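Local structure of pantothenate kinase (Coxiella burnetii, 3TQC) at residues P123-I128 with I199-G204; S159-L164 with V221-F226; N165-G170 with E192-P197. The protein catalyses the ATP-dependent phosphorylation of (R)-pantothenate to (R)-4'-phosphopantothenate, the first of five steps from pantothenate to coenzyme A. All coordinates share one frame; numbering follows the deposited sequence.

Contact 1. Residues P123-I128 with I199-G204; sequences PNVEVI and IVILEG
Ile128 packs against Leu202 and Val200 on one face of a two-strand parallel ladder, its CG2 lying 3.5 Å from Leu202 CD1 and its CG1 3.7 Å from Val200 CG1. With chi1 -60° the CG1 branch stands beside the backbone N, turned back toward Val200, while CG2 goes to Leu202, so one branched residue fills two neighbouring sites. Across the sheet, Val125 and Ile199 lie side by side, CG1 to CG2, and Val127 CG2 meets Ile201 CB at 3.9 Å; helix 105-116 packs on this face over Val127 and Ile201. The valines and isoleucines suit both faces, being beta-branched and at ease in extended backbone; Leu202 branches one carbon further out, which carries CD1 over to Ile128.

The backbones run parallel, 20° apart, joined by five hydrogen bonds. Ile201 N to Glu126 O is short at 2.6 Å and nearly straight, and Ile128 N meets Ile201 O at 2.7 Å. Glu203 N closes the ladder on Ile128 O. A chi1 of 50° sets Glu203 CG beside Ile128 O and Val127 CG1. OE2 is hydrogen-bonded to Ser109 OG, and this end of the ladder alone lies near Ser106 and the bound ADP.

Strand 199-203 lies between the edge strand 125-129 and strand 93-99, which leads into the P-loop, and this order is that of the P-loop kinase fold.

Contact 2. Residues S159-L164 with V221-F226; sequences SLLRVL and VFVSDF
Leu160 and Leu161 open a helix-on-loop packing in which helix 157-168 of this P-loop kinase lies against the connection between strands 199-203 and 229-234, here a short 3-10 turn, 223-225, with its flanks. No hydrogen bond crosses; leucines on the helix meet valines and a phenylalanine, residue types whose branched or flat apolar groups fill such a seam.

Leu160 sends only CD2 across, 3.8 Å from Val223 CG2, the two side chains meeting at about a right angle. Leu161 spreads its two methyls. CD1 reaches Val221 tip to tip, 4.0 Å from its CG1, whereas CD2 settles near the backbone N of Val223 and 4.1 Å from Phe226 CE1. Leu164, one turn on from Leu160, points at the loop, and its CD1 lies 3.7 Å from Val223 CG1. Val223 is thus touched by three leucines: chi1 171° sets CG1 anti to its backbone N, toward Leu164, and CG2 beside that N, toward Leu160 and Leu161.

The turn is held by its own bonds. Phe222 N gives a hydrogen bond to Asp225 OD1, and the Phe226 N to Val223 O bond joins two residues that face the helix. Asp225 also forms a salt bridge with Arg300 of the second subunit, which places the outer side of the turn at the dimer interface.

Phe226 finishes the seam: its ring has Leu161 O and Leu164 C over one face, and its CB lies 3.6 Å from Leu164 CB.

Contact 3. Residues N165-G170 with E192-P197; sequences NAIKSG and EIVDQP
Ile167 and Val194 form a small apolar contact between the last turn of helix 157-168 and the end of strand 190-194, away from the nucleotide site. The two side chains cross at about a right angle and meet through single methyls, Ile167 CD1 lying 3.8 Å from Val194 CG1. Isoleucine suits the helix side because its longer branch carries CD1 over to the strand, whereas the CB of the compact Val194 is directed toward the helix. Pro92 and Ile94 also pack on Ile167.

Next to this pair, chi2 of -66° bends the Gln196 chain and brings its CD to 3.5 Å from Gly170 CA.

The helix end is held by bonds within its own last turn. Gly170 N bonds back to Ile167 O at 3.1 Å, and Ser169 OG donates to Asn165 O at 2.6 Å, approaching from above the carbonyl plane. Separately, Lys320 NZ of the second subunit is hydrogen-bonded to Ser169 O.

Gly170 has a phi of 91°, where a CB would jam against the carbonyl oxygen of Ser169, and glycine is therefore the fitting residue for the Schellman motif that terminates this helix.

How the contacts relate
Of the segments here, strand 125-129 comes first from the N terminus, then helix 157-168, whose successive portions serve contacts 2 and 3. Strand 190-194 returns to the helix end and closes contact 3, nested within the loops of both other contacts. Strand 199-203 then closes contact 1 on the central sheet. Finally 221-226 comes back to the helix and closes contact 2, whose segments alternate with those of contact 1. Leu202 links contacts 1 and 2, its CD2 touching Val223 and Leu164, while Glu126 CG against Pro197 CG joins contacts 1 and 3. Together they join the parallel edge of the mixed central sheet, the helix and the small antiparallel sheet; contacts 2 and 3 also touch the second subunit.

Contact 1. Residues P123-I128 with I199-G204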
loop_
_atom_site.group_PDB
_atom_site.type_symbol
_atom_site.label_atom_id
_atom_site.label_comp_id
_atom_site.label_asym_id
_atom_site.label_seq_id
_atom_site.Cartn_x
_atom_site.Cartn_y
_atom_site.Cartn_z
ATOM N N PRO B 123 12.860 -12.994 -17.177
ATOM C CA PRO B 123 13.244 -14.383 -16.953
ATOM C C PRO B 123 13.847 -14.629 -15.578
ATOM O O PRO B 123 13.922 -15.782 -15.155
ATOM C CB PRO B 123 14.312 -14.611 -18.024
ATOM C CG PRO B 123 14.983 -13.302 -18.133
ATOM C CD PRO B 123 13.887 -12.277 -17.956
ATOM N N ASN B 124 14.291 -13.569 -14.900
ATOM C CA ASN B 124 14.972 -13.722 -13.617
ATOM C C ASN B 124 14.004 -13.516 -12.478
ATOM O O ASN B 124 13.583 -12.394 -12.199
ATOM C CB ASN B 124 16.159 -12.773 -13.518
ATOM C CG ASN B 124 17.245 -13.125 -14.503
ATOM O OD1 ASN B 124 17.486 -14.301 -14.763
ATOM N ND2 ASN B 124 17.903 -12.112 -15.066
ATOM N N VAL B 125 13.620 -14.618 -11.846
ATOM C CA VAL B 125 12.584 -14.567 -10.833
ATOM C C VAL B 125 13.066 -15.224 -9.566
ATOM O O VAL B 125 13.541 -16.351 -9.606
ATOM C CB VAL B 125 11.296 -15.232 -11.335
ATOM C CG1 VAL B 125 10.134 -14.973 -10.355
ATOM C CG2 VAL B 125 10.961 -14.693 -12.722
ATOM N N GLU B 126 12.936 -14.515 -8.447
ATOM C CA GLU B 126 13.392 -15.024 -7.149
ATOM C C GLU B 126 12.290 -15.076 -6.133
ATOM O O GLU B 126 11.379 -14.265 -6.162
ATOM C CB GLU B 126 14.513 -14.164 -6.577
ATOM C CG GLU B 126 15.722 -14.125 -7.447
ATOM C CD GLU B 126 16.536 -15.400 -7.419
ATOM O OE1 GLU B 126 16.051 -16.469 -6.978
ATOM O OE2 GLU B 126 17.690 -15.336 -7.867
ATOM N N VAL B 127 12.393 -16.035 -5.221
ATOM C CA VAL B 127 11.427 -16.158 -4.153
ATOM C C VAL B 127 12.109 -15.863 -2.828
ATOM O O VAL B 127 13.186 -16.420 -2.530
ATOM C CB VAL B 127 10.807 -17.549 -4.142
ATOM C CG1 VAL B 127 9.994 -17.789 -2.852
ATOM C CG2 VAL B 127 9.933 -17.723 -5.372
ATOM N N ILE B 128 11.502 -14.954 -2.062
ATOM C CA ILE B 128 11.921 -14.676 -0.691
ATOM C C ILE B 128 10.829 -15.167 0.234
ATOM O O ILE B 128 9.697 -14.705 0.135
ATOM C CB ILE B 128 12.078 -13.163 -0.386
ATOM C CG1 ILE B 128 13.118 -12.521 -1.273
ATOM C CG2 ILE B 128 12.456 -12.958 1.082
ATOM C CD1 ILE B 128 14.334 -13.317 -1.339
ATOM N N ILE B 199 11.882 -10.067 -11.050
ATOM C CA ILE B 199 10.749 -10.271 -10.165
ATOM C C ILE B 199 11.211 -10.935 -8.885
ATOM O O ILE B 199 12.045 -11.858 -8.908
ATOM C CB ILE B 199 9.678 -11.153 -10.825
ATOM C CG1 ILE B 199 9.142 -10.478 -12.105
ATOM C CG2 ILE B 199 8.571 -11.482 -9.825
ATOM C CD1 ILE B 199 8.206 -11.385 -12.950
ATOM N N VAL B 200 10.697 -10.435 -7.762
ATOM C CA VAL B 200 10.868 -11.089 -6.492
ATOM C C VAL B 200 9.491 -11.508 -6.042
ATOM O O VAL B 200 8.566 -10.694 -6.011
ATOM C CB VAL B 200 11.477 -10.139 -5.440
ATOM C CG1 VAL B 200 11.506 -10.816 -4.070
ATOM C CG2 VAL B 200 12.877 -9.686 -5.885
ATOM N N ILE B 201 9.325 -12.784 -5.723
ATOM C CA ILE B 201 8.079 -13.238 -5.149
ATOM C C ILE B 201 8.340 -13.297 -3.662
ATOM O O ILE B 201 9.197 -14.041 -3.214
ATOM C CB ILE B 201 7.644 -14.610 -5.697
ATOM C CG1 ILE B 201 7.258 -14.497 -7.176
ATOM C CG2 ILE B 201 6.466 -15.175 -4.888
ATOM C CD1 ILE B 201 7.150 -15.828 -7.885
ATOM N N LEU B 202 7.609 -12.496 -2.900
ATOM C CA LEU B 202 7.794 -12.423 -1.454
ATOM C C LEU B 202 6.662 -13.173 -0.771
ATOM O O LEU B 202 5.523 -12.722 -0.788
ATOM C CB LEU B 202 7.820 -10.958 -1.011
ATOM C CG LEU B 202 8.027 -10.699 0.482
ATOM C CD1 LEU B 202 9.364 -11.265 0.951
ATOM C CD2 LEU B 202 7.912 -9.209 0.781
ATOM N N GLU B 203 6.957 -14.333 -0.201
ATOM C CA GLU B 203 5.923 -15.106 0.485
ATOM C C GLU B 203 6.149 -15.098 1.983
ATOM O O GLU B 203 7.283 -15.148 2.455
ATOM C CB GLU B 203 5.852 -16.551 -0.017
ATOM C CG GLU B 203 7.179 -17.245 -0.047
ATOM C CD GLU B 203 7.128 -18.694 0.400
ATOM O OE1 GLU B 203 6.659 -18.961 1.527
ATOM O OE2 GLU B 203 7.624 -19.554 -0.359
ATOM N N GLY B 204 5.049 -15.016 2.719
ATOM C CA GLY B 204 5.060 -15.233 4.155
ATOM C C GLY B 204 3.742 -14.847 4.793
ATOM O O GLY B 204 2.956 -14.098 4.223
#

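Contact 2. Residues S159-L164 with V221-F226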
loop_
_atom_site.group_PDB
_atom_site.type_symbol
_atom_site.label_atom_id
_atom_site.label_comp_id
_atom_site.label_asym_id
_atom_site.label_seq_id
_atom_site.Cartn_x
_atom_site.Cartn_y
_atom_site.Cartn_z
ATOM N N SER B 159 15.058 -6.276 9.957
ATOM C CA SER B 159 15.856 -7.022 8.996
ATOM C C SER B 159 15.089 -7.272 7.682
ATOM O O SER B 159 15.649 -7.155 6.581
ATOM C CB SER B 159 16.331 -8.335 9.607
ATOM O OG SER B 159 17.038 -9.070 8.648
ATOM N N LEU B 160 13.812 -7.611 7.786
ATOM C CA LEU B 160 13.028 -7.810 6.593
ATOM C C LEU B 160 12.903 -6.493 5.827
ATOM O O LEU B 160 13.051 -6.483 4.618
ATOM C CB LEU B 160 11.647 -8.372 6.933
ATOM C CG LEU B 160 10.605 -8.527 5.818
ATOM C CD1 LEU B 160 11.148 -9.308 4.648
ATOM C CD2 LEU B 160 9.383 -9.222 6.402
ATOM N N LEU B 161 12.634 -5.386 6.521
ATOM C CA LEU B 161 12.435 -4.110 5.819
ATOM C C LEU B 161 13.747 -3.628 5.201
ATOM O O LEU B 161 13.749 -3.013 4.149
ATOM C CB LEU B 161 11.866 -3.055 6.756
ATOM C CG LEU B 161 10.461 -3.380 7.283
ATOM C CD1 LEU B 161 10.020 -2.346 8.345
ATOM C CD2 LEU B 161 9.461 -3.440 6.145
ATOM N N ARG B 162 14.867 -3.944 5.843
ATOM C CA ARG B 162 16.165 -3.586 5.309
ATOM C C ARG B 162 16.449 -4.328 3.997
ATOM O O ARG B 162 16.995 -3.750 3.046
ATOM C CB ARG B 162 17.247 -3.873 6.352
ATOM C CG ARG B 162 18.688 -3.699 5.873
ATOM C CD ARG B 162 19.687 -4.223 6.937
ATOM N NE ARG B 162 19.376 -5.579 7.425
ATOM C CZ ARG B 162 19.574 -6.713 6.745
ATOM N NH1 ARG B 162 20.089 -6.703 5.510
ATOM N NH2 ARG B 162 19.253 -7.876 7.302
ATOM N N VAL B 163 16.076 -5.600 3.945
ATOM C CA VAL B 163 16.250 -6.390 2.734
ATOM C C VAL B 163 15.337 -5.903 1.612
ATOM O O VAL B 163 15.784 -5.714 0.483
ATOM C CB VAL B 163 16.013 -7.880 2.998
ATOM C CG1 VAL B 163 15.726 -8.588 1.703
ATOM C CG2 VAL B 163 17.246 -8.489 3.723
ATOM N N LEU B 164 14.068 -5.682 1.907
ATOM C CA LEU B 164 13.186 -5.173 0.873
ATOM C C LEU B 164 13.637 -3.782 0.425
ATOM O O LEU B 164 13.681 -3.481 -0.760
ATOM C CB LEU B 164 11.751 -5.167 1.365
ATOM C CG LEU B 164 11.283 -6.600 1.650
ATOM C CD1 LEU B 164 9.928 -6.635 2.348
ATOM C CD2 LEU B 164 11.230 -7.377 0.350
ATOM N N VAL B 221 7.032 2.247 8.029
ATOM C CA VAL B 221 6.868 1.671 6.703
ATOM C C VAL B 221 6.431 0.218 6.890
ATOM O O VAL B 221 6.803 -0.439 7.861
ATOM C CB VAL B 221 8.182 1.711 5.870
ATOM C CG1 VAL B 221 9.361 1.182 6.690
ATOM C CG2 VAL B 221 8.039 0.890 4.613
ATOM N N PHE B 222 5.624 -0.254 5.957
ATOM C CA PHE B 222 5.123 -1.614 5.956
ATOM C C PHE B 222 5.791 -2.393 4.849
ATOM O O PHE B 222 6.287 -1.804 3.895
ATOM C CB PHE B 222 3.620 -1.609 5.708
ATOM C CG PHE B 222 2.883 -0.600 6.526
ATOM C CD1 PHE B 222 3.208 -0.404 7.856
ATOM C CD2 PHE B 222 1.853 0.140 5.979
ATOM C CE1 PHE B 222 2.533 0.515 8.611
ATOM C CE2 PHE B 222 1.173 1.056 6.748
ATOM C CZ PHE B 222 1.521 1.240 8.063
ATOM N N VAL B 223 5.797 -3.717 4.984
ATOM C CA VAL B 223 6.300 -4.599 3.932
ATOM C C VAL B 223 5.633 -4.261 2.604
ATOM O O VAL B 223 6.302 -4.208 1.570
ATOM C CB VAL B 223 6.056 -6.091 4.278
ATOM C CG1 VAL B 223 6.369 -6.982 3.102
ATOM C CG2 VAL B 223 6.868 -6.493 5.514
ATOM N N SER B 224 4.328 -4.009 2.640
ATOM C CA SER B 224 3.579 -3.649 1.440
ATOM C C SER B 224 4.096 -2.387 0.728
ATOM O O SER B 224 3.869 -2.206 -0.477
ATOM C CB SER B 224 2.095 -3.486 1.768
ATOM O OG SER B 224 1.877 -2.329 2.547
ATOM N N ASP B 225 4.820 -1.534 1.440
ATOM C CA ASP B 225 5.406 -0.373 0.785
ATOM C C ASP B 225 6.589 -0.739 -0.112
ATOM O O ASP B 225 7.044 0.091 -0.904
ATOM C CB ASP B 225 5.793 0.687 1.808
ATOM C CG ASP B 225 4.585 1.217 2.580
ATOM O OD1 ASP B 225 4.628 1.253 3.817
ATOM O OD2 ASP B 225 3.585 1.588 1.949
ATOM N N PHE B 226 7.043 -1.991 -0.035
ATOM C CA PHE B 226 8.134 -2.470 -0.874
ATOM C C PHE B 226 7.720 -3.477 -1.915
ATOM O O PHE B 226 8.571 -4.009 -2.654
ATOM C CB PHE B 226 9.234 -3.043 -0.012
ATOM C CG PHE B 226 9.888 -2.029 0.821
ATOM C CD1 PHE B 226 9.614 -1.940 2.165
ATOM C CD2 PHE B 226 10.742 -1.110 0.247
ATOM C CE1 PHE B 226 10.214 -0.972 2.939
ATOM C CE2 PHE B 226 11.333 -0.140 0.999
ATOM C CZ PHE B 226 11.075 -0.070 2.358
#

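Contact 3. Residues N165-G170 with E192-P197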
loop_
_atom_site.group_PDB
_atom_site.type_symbol
_atom_site.label_atom_id
_atom_site.label_comp_id
_atom_site.label_asym_id
_atom_site.label_seq_id
_atom_site.Cartn_x
_atom_site.Cartn_y
_atom_site.Cartn_z
ATOM N N ASN B 165 13.975 -2.932 1.381
ATOM C CA ASN B 165 14.466 -1.606 1.062
ATOM C C ASN B 165 15.672 -1.704 0.149
ATOM O O ASN B 165 15.762 -0.999 -0.830
ATOM C CB ASN B 165 14.846 -0.849 2.342
ATOM C CG ASN B 165 15.304 0.559 2.070
ATOM O OD1 ASN B 165 14.542 1.376 1.560
ATOM N ND2 ASN B 165 16.557 0.854 2.402
ATOM N N ALA B 166 16.597 -2.590 0.484
ATOM C CA ALA B 166 17.799 -2.742 -0.315
ATOM C C ALA B 166 17.451 -3.186 -1.740
ATOM O O ALA B 166 18.016 -2.692 -2.715
ATOM C CB ALA B 166 18.734 -3.715 0.336
ATOM N N ILE B 167 16.503 -4.104 -1.864
ATOM C CA ILE B 167 16.129 -4.596 -3.185
ATOM C C ILE B 167 15.515 -3.460 -3.997
ATOM O O ILE B 167 15.857 -3.263 -5.151
ATOM C CB ILE B 167 15.215 -5.820 -3.097
ATOM C CG1 ILE B 167 16.011 -7.006 -2.533
ATOM C CG2 ILE B 167 14.660 -6.197 -4.471
ATOM C CD1 ILE B 167 15.175 -8.207 -2.201
ATOM N N LYS B 168 14.657 -2.681 -3.357
ATOM C CA LYS B 168 13.934 -1.612 -4.014
ATOM C C LYS B 168 14.778 -0.372 -4.150
ATOM O O LYS B 168 14.325 0.624 -4.721
ATOM C CB LYS B 168 12.640 -1.300 -3.257
ATOM C CG LYS B 168 11.494 -2.267 -3.602
ATOM C CD LYS B 168 11.108 -2.174 -5.076
ATOM C CE LYS B 168 9.700 -2.670 -5.325
ATOM N NZ LYS B 168 9.331 -2.556 -6.748
ATOM N N SER B 169 16.001 -0.435 -3.631
ATOM C CA SER B 169 16.991 0.597 -3.845
ATOM C C SER B 169 17.946 0.240 -4.992
ATOM O O SER B 169 18.757 1.049 -5.380
ATOM C CB SER B 169 17.776 0.826 -2.574
ATOM O OG SER B 169 16.923 1.205 -1.535
ATOM N N GLY B 170 17.844 -0.967 -5.536
ATOM C CA GLY B 170 18.695 -1.379 -6.651
ATOM C C GLY B 170 19.976 -2.063 -6.223
ATOM O O GLY B 170 20.832 -2.352 -7.072
ATOM N N GLU B 192 20.669 -16.972 1.051
ATOM C CA GLU B 192 20.382 -17.002 -0.371
ATOM C C GLU B 192 20.712 -15.622 -0.925
ATOM O O GLU B 192 20.748 -14.645 -0.178
ATOM C CB GLU B 192 18.914 -17.333 -0.611
ATOM C CG GLU B 192 18.559 -18.749 -0.182
ATOM C CD GLU B 192 17.092 -19.073 -0.361
ATOM O OE1 GLU B 192 16.303 -18.156 -0.698
ATOM O OE2 GLU B 192 16.729 -20.256 -0.168
ATOM N N ILE B 193 20.976 -15.542 -2.219
ATOM C CA ILE B 193 21.349 -14.283 -2.821
ATOM C C ILE B 193 20.288 -13.858 -3.825
ATOM O O ILE B 193 19.963 -14.601 -4.735
ATOM C CB ILE B 193 22.719 -14.367 -3.476
ATOM C CG1 ILE B 193 23.792 -14.548 -2.394
ATOM C CG2 ILE B 193 22.973 -13.117 -4.303
ATOM C CD1 ILE B 193 25.019 -15.238 -2.878
ATOM N N VAL B 194 19.725 -12.677 -3.592
ATOM C CA VAL B 194 18.814 -12.021 -4.493
ATOM C C VAL B 194 19.613 -10.890 -5.145
ATOM O O VAL B 194 20.106 -9.990 -4.461
ATOM C CB VAL B 194 17.575 -11.476 -3.721
ATOM C CG1 VAL B 194 16.686 -10.649 -4.626
ATOM C CG2 VAL B 194 16.778 -12.627 -3.079
ATOM N N ASP B 195 19.751 -10.951 -6.465
ATOM C CA ASP B 195 20.632 -10.045 -7.186
ATOM C C ASP B 195 19.939 -9.293 -8.329
ATOM O O ASP B 195 20.178 -9.568 -9.514
ATOM C CB ASP B 195 21.846 -10.803 -7.720
ATOM C CG ASP B 195 22.848 -9.882 -8.404
ATOM O OD1 ASP B 195 22.939 -8.702 -7.985
ATOM O OD2 ASP B 195 23.542 -10.342 -9.352
ATOM N N GLN B 196 19.135 -8.310 -7.950
ATOM C CA GLN B 196 18.320 -7.520 -8.883
ATOM C C GLN B 196 17.671 -8.347 -9.984
ATOM O O GLN B 196 17.841 -8.065 -11.158
ATOM C CB GLN B 196 19.122 -6.348 -9.458
ATOM C CG GLN B 196 19.478 -5.332 -8.396
ATOM C CD GLN B 196 18.258 -4.624 -7.828
ATOM O OE1 GLN B 196 18.049 -4.594 -6.611
ATOM N NE2 GLN B 196 17.462 -4.031 -8.704
ATOM N N PRO B 197 16.900 -9.372 -9.594
ATOM C CA PRO B 197 16.161 -10.124 -10.594
ATOM C C PRO B 197 15.070 -9.220 -11.153
ATOM O O PRO B 197 14.919 -8.079 -10.717
ATOM C CB PRO B 197 15.539 -11.242 -9.781
ATOM C CG PRO B 197 15.286 -10.607 -8.449
ATOM C CD PRO B 197 16.433 -9.679 -8.223
#